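Local coordinates for colicin-m immunity protein (Escherichia coli, PDB 4AEQ) that protects cells carrying the colicin M plasmid against colicin M, here as its C-terminal part in a domain-swapped dimer, at the interface of chains A and B. Residues are numbered along the deposited sequence; one frame, centred on the assembly and turned at random. Chains: chain A/B, Colicin-m immunity protein.

Contact 1: the interface of chains A and B. Residues chain A 10-12; chain B 64, 88-89.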
loop_
_atom_site.group_PDB
_atom_site.type_symbol
_atom_site.label_atom_id
_atom_site.label_comp_id
_atom_site.label_asym_id
_atom_site.label_seq_id
_atom_site.Cartn_x
_atom_site.Cartn_y
_atom_site.Cartn_z
ATOM N N PRO A 10 0.248 -5.495 -16.494
ATOM C CA PRO A 10 0.705 -6.698 -17.191
ATOM C C PRO A 10 0.462 -7.951 -16.361
ATOM O O PRO A 10 0.434 -7.881 -15.133
ATOM C CB PRO A 10 2.209 -6.461 -17.325
ATOM C CG PRO A 10 2.552 -5.593 -16.168
ATOM C CD PRO A 10 1.372 -4.682 -15.996
ATOM N N ALA A 11 0.284 -9.085 -17.029
ATOM C CA ALA A 11 0.253 -10.361 -16.333
ATOM C C ALA A 11 1.666 -10.659 -15.836
ATOM O O ALA A 11 2.645 -10.247 -16.456
ATOM C CB ALA A 11 -0.237 -11.463 -17.258
ATOM N N CYS A 12 1.778 -11.362 -14.714
ATOM C CA CYS A 12 3.089 -11.619 -14.125
ATOM C C CYS A 12 4.062 -12.305 -15.083
ATOM O O CYS A 12 5.262 -12.029 -15.055
ATOM C CB CYS A 12 2.950 -12.402 -12.820
ATOM S SG CYS A 12 2.317 -11.383 -11.481
ATOM N N GLU B 64 0.414 -17.406 -12.523
ATOM C CA GLU B 64 0.987 -16.547 -11.489
ATOM C C GLU B 64 0.187 -15.265 -11.393
ATOM O O GLU B 64 0.093 -14.522 -12.369
ATOM C CB GLU B 64 2.409 -16.129 -11.864
ATOM C CG GLU B 64 3.474 -17.202 -11.842
ATOM C CD GLU B 64 4.800 -16.673 -12.367
ATOM O OE1 GLU B 64 4.780 -15.880 -13.335
ATOM O OE2 GLU B 64 5.856 -17.030 -11.804
ATOM N N CYS B 88 0.827 -8.071 -10.233
ATOM C CA CYS B 88 1.238 -7.423 -11.470
ATOM C C CYS B 88 0.076 -6.727 -12.171
ATOM O O CYS B 88 0.174 -5.559 -12.544
ATOM C CB CYS B 88 1.901 -8.447 -12.396
ATOM S SG CYS B 88 3.143 -9.496 -11.564
ATOM N N GLU B 89 -1.024 -7.450 -12.336
ATOM C CA GLU B 89 -2.189 -6.922 -13.035
ATOM C C GLU B 89 -2.842 -5.764 -12.287
ATOM O O GLU B 89 -3.313 -4.809 -12.904
ATOM C CB GLU B 89 -3.209 -8.034 -13.293
ATOM C CG GLU B 89 -2.806 -8.981 -14.413
ATOM C CD GLU B 89 -3.568 -10.292 -14.380
ATOM O OE1 GLU B 89 -4.164 -10.613 -13.329
ATOM O OE2 GLU B 89 -3.567 -11.005 -15.407
HETATM O O HOH W 1 -0.729 -12.159 -13.527
#
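A:Pro10 and A:Ala11 run extended past B:Cys88 and B:Glu89, with psi near 150° at both, before A:Cys12 turns into the 3-10 helix 12-14. This is the interchain disulfide of the domain-swapped YebF/Cmi fold, pairing A:Cys12 with B:Cys88 of the partner chain. The two SG atoms, of A:Cys12 and B:Cys88, are bonded at 2.1 Å, and the CB-SG-SG-CB torsion of about +98° makes a right-handed bridge of unstrained twist. Each sulfur stands anti to its own carbonyl carbon and beside its own backbone N (chi1 -73° for A:Cys12), which turns the two tips toward each other.

Around the bridge, the carbonyl O of A:Pro10 lies 3.2 Å from B:Cys88 CB. B:Glu89 N is equally near that oxygen, but its N-H points away, so the approach is a packing contact and not a hydrogen bond. The side chain of B:Glu89 is extended beyond CG, and its carboxylate OE2 comes to 3.8 Å from the A:Ala11 methyl CB. Beyond the A:Cys12 end of the disulfide, B:Glu64 brings its CB to 3.9 Å from A:Cys12 CB. On the side where B:Glu89 lies, a water joins the two backbones: A:Cys12 N reaches it at 2.9 Å, nearly straight, and the same water lies 2.8 Å from the carbonyl O of B:Glu64.

Contact 2: the interface of chains A and B. Residues chain A 52-54, 56, 67, 69; chain B 15-17, 20-21.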
loop_
_atom_site.group_PDB
_atom_site.type_symbol
_atom_site.label_atom_id
_atom_site.label_comp_id
_atom_site.label_asym_id
_atom_site.label_seq_id
_atom_site.Cartn_x
_atom_site.Cartn_y
_atom_site.Cartn_z
ATOM N N GLU A 52 -15.539 12.060 5.897
ATOM C CA GLU A 52 -16.337 12.837 4.966
ATOM C C GLU A 52 -17.287 11.874 4.264
ATOM O O GLU A 52 -17.036 10.669 4.227
ATOM C CB GLU A 52 -15.430 13.556 3.974
ATOM C CG GLU A 52 -14.384 14.416 4.668
ATOM C CD GLU A 52 -13.452 15.126 3.711
ATOM O OE1 GLU A 52 -13.526 14.871 2.489
ATOM O OE2 GLU A 52 -12.640 15.944 4.192
ATOM N N LYS A 53 -18.399 12.386 3.748
ATOM C CA LYS A 53 -19.410 11.514 3.160
ATOM C C LYS A 53 -18.853 10.656 2.030
ATOM O O LYS A 53 -18.106 11.134 1.179
ATOM C CB LYS A 53 -20.619 12.313 2.667
ATOM C CG LYS A 53 -21.664 11.446 1.977
ATOM C CD LYS A 53 -22.839 12.265 1.477
ATOM C CE LYS A 53 -22.370 13.537 0.792
ATOM N NZ LYS A 53 -23.333 13.977 -0.251
ATOM N N ILE A 54 -19.220 9.380 2.040
ATOM C CA ILE A 54 -18.838 8.462 0.980
ATOM C C ILE A 54 -19.855 8.512 -0.156
ATOM O O ILE A 54 -21.052 8.320 0.065
ATOM C CB ILE A 54 -18.749 7.019 1.507
ATOM C CG1 ILE A 54 -17.623 6.896 2.541
ATOM C CG2 ILE A 54 -18.539 6.040 0.358
ATOM C CD1 ILE A 54 -17.544 5.535 3.205
ATOM N N ARG A 56 -21.160 6.591 -3.214
ATOM C CA ARG A 56 -21.156 5.325 -3.925
ATOM C C ARG A 56 -22.403 5.237 -4.784
ATOM O O ARG A 56 -23.434 5.823 -4.452
ATOM C CB ARG A 56 -21.070 4.152 -2.947
ATOM C CG ARG A 56 -22.084 4.202 -1.822
ATOM C CD ARG A 56 -21.679 3.273 -0.687
ATOM N NE ARG A 56 -21.550 1.889 -1.133
ATOM C CZ ARG A 56 -21.135 0.889 -0.359
ATOM N NH1 ARG A 56 -20.806 1.115 0.908
ATOM N NH2 ARG A 56 -21.051 -0.339 -0.847
ATOM N N LEU A 67 -14.434 1.357 -3.366
ATOM C CA LEU A 67 -15.136 2.355 -2.577
ATOM C C LEU A 67 -14.184 3.493 -2.269
ATOM O O LEU A 67 -13.083 3.268 -1.774
ATOM C CB LEU A 67 -15.648 1.758 -1.266
ATOM C CG LEU A 67 -16.792 0.748 -1.351
ATOM C CD1 LEU A 67 -17.229 0.344 0.054
ATOM C CD2 LEU A 67 -17.955 1.333 -2.136
ATOM N N VAL A 69 -13.250 6.362 0.051
ATOM C CA VAL A 69 -13.485 6.835 1.397
ATOM C C VAL A 69 -12.591 8.035 1.666
ATOM O O VAL A 69 -11.393 7.886 1.916
ATOM C CB VAL A 69 -13.108 5.733 2.401
ATOM C CG1 VAL A 69 -13.400 6.168 3.829
ATOM C CG2 VAL A 69 -13.834 4.432 2.056
ATOM N N VAL B 15 -20.111 -4.383 1.337
ATOM C CA VAL B 15 -19.376 -3.615 2.337
ATOM C C VAL B 15 -20.109 -2.330 2.692
ATOM O O VAL B 15 -20.303 -1.467 1.841
ATOM C CB VAL B 15 -17.960 -3.257 1.841
ATOM C CG1 VAL B 15 -17.246 -2.364 2.850
ATOM C CG2 VAL B 15 -17.158 -4.521 1.585
ATOM N N SER B 16 -20.525 -2.209 3.948
ATOM C CA SER B 16 -21.195 -1.001 4.417
ATOM C C SER B 16 -20.203 0.145 4.579
ATOM O O SER B 16 -18.995 -0.080 4.671
ATOM C CB SER B 16 -21.907 -1.261 5.745
ATOM O OG SER B 16 -20.969 -1.423 6.795
ATOM N N ASP B 17 -20.713 1.372 4.601
ATOM C CA ASP B 17 -19.870 2.545 4.823
ATOM C C ASP B 17 -19.037 2.389 6.094
ATOM O O ASP B 17 -17.872 2.776 6.130
ATOM C CB ASP B 17 -20.723 3.815 4.914
ATOM C CG ASP B 17 -21.148 4.335 3.552
ATOM O OD1 ASP B 17 -20.889 3.651 2.536
ATOM O OD2 ASP B 17 -21.747 5.431 3.499
ATOM N N ALA B 20 -16.217 -0.170 5.560
ATOM C CA ALA B 20 -15.216 0.456 4.706
ATOM C C ALA B 20 -14.366 1.441 5.502
ATOM O O ALA B 20 -13.143 1.447 5.388
ATOM C CB ALA B 20 -15.884 1.158 3.531
ATOM N N ARG B 21 -15.018 2.271 6.310
ATOM C CA ARG B 21 -14.302 3.246 7.124
ATOM C C ARG B 21 -13.383 2.555 8.122
ATOM O O ARG B 21 -12.256 2.994 8.340
ATOM C CB ARG B 21 -15.275 4.175 7.851
ATOM C CG ARG B 21 -16.030 5.116 6.922
ATOM C CD ARG B 21 -16.735 6.220 7.693
ATOM N NE ARG B 21 -17.135 7.318 6.815
ATOM C CZ ARG B 21 -18.392 7.588 6.476
ATOM N NH1 ARG B 21 -19.383 6.844 6.947
ATOM N NH2 ARG B 21 -18.658 8.610 5.672
HETATM O O HOH W 2 -15.418 8.685 4.728
HETATM O O HOH W 3 -21.010 8.666 4.058
#
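A:Leu67 and B:Ala20 meet at the apolar centre, where the start of swapped helix 17-42 of chain B lies over strand 66-74 of chain A, the helix-on-sheet packing of the YebF/Cmi fold exchanged between subunits. A:Leu67 CD1 touches the B:Ala20 methyl CB at 3.8 Å. The same branch meets B:Val15 CG1 at 3.9 Å, and the two side chains pass at a slant. A:Val69 adds its CG2, which approaches the same B:Ala20 methyl roughly at right angles to A:Leu67 CD1.

One shell out, aliphatic tips cover guanidinium faces. A:Ile54 CD1 stands 3.9 Å above the plane of B:Arg21, over its centre, and also meets the carboxylate carbon of B:Asp17 tip to tip. A:Leu67 CD2, the second branch, sits likewise over the centre of the A:Arg56 guanidinium, a contact within chain A.

At the rim, A:Arg56 has its CG between the backbone N and the carbonyl carbon (chi1 51°) and bends again at chi3, running past B:Asp17 in the opposite direction. Its end grips the B:Val15 carbonyl O with two nitrogens, NH1 at 2.8 Å and NH2 at 3.0 Å. NH1 also forms a salt bridge with B:Asp17 OD1 at 3.0 Å, the guanidinium and carboxylate planes being 21° apart. Lying by the helix N-terminus, this carboxylate may also be stabilised by the helix dipole.

B:Arg21, extended from CG to NE, gives NH2 to the A:Glu52 carbonyl O at 3.0 Å; that oxygen lies in the guanidinium plane, but the donor rises 51° above the carbonyl plane. One water links B:Arg21 NE to the same oxygen, and another joins B:Arg21 NH2 to A:Ile54 N.

The C-alpha centres of contact 1 and contact 2 lie about 29 Å apart, and the two share no residue. In contact 1 chain A supplies its N-terminal segment, whereas in contact 2 chain B supplies the stretch that follows the same cysteine, including the first turns of helix 17-42. By the two-fold symmetry, the twin of contact 1 joins B:Cys12 to A:Cys88, and B:Val15 of contact 2 is three residues further along. Each chain therefore lends one continuous piece to its partner, covalently fixed near its beginning and then docked by packing and arginine bonds, as expected for a domain swap.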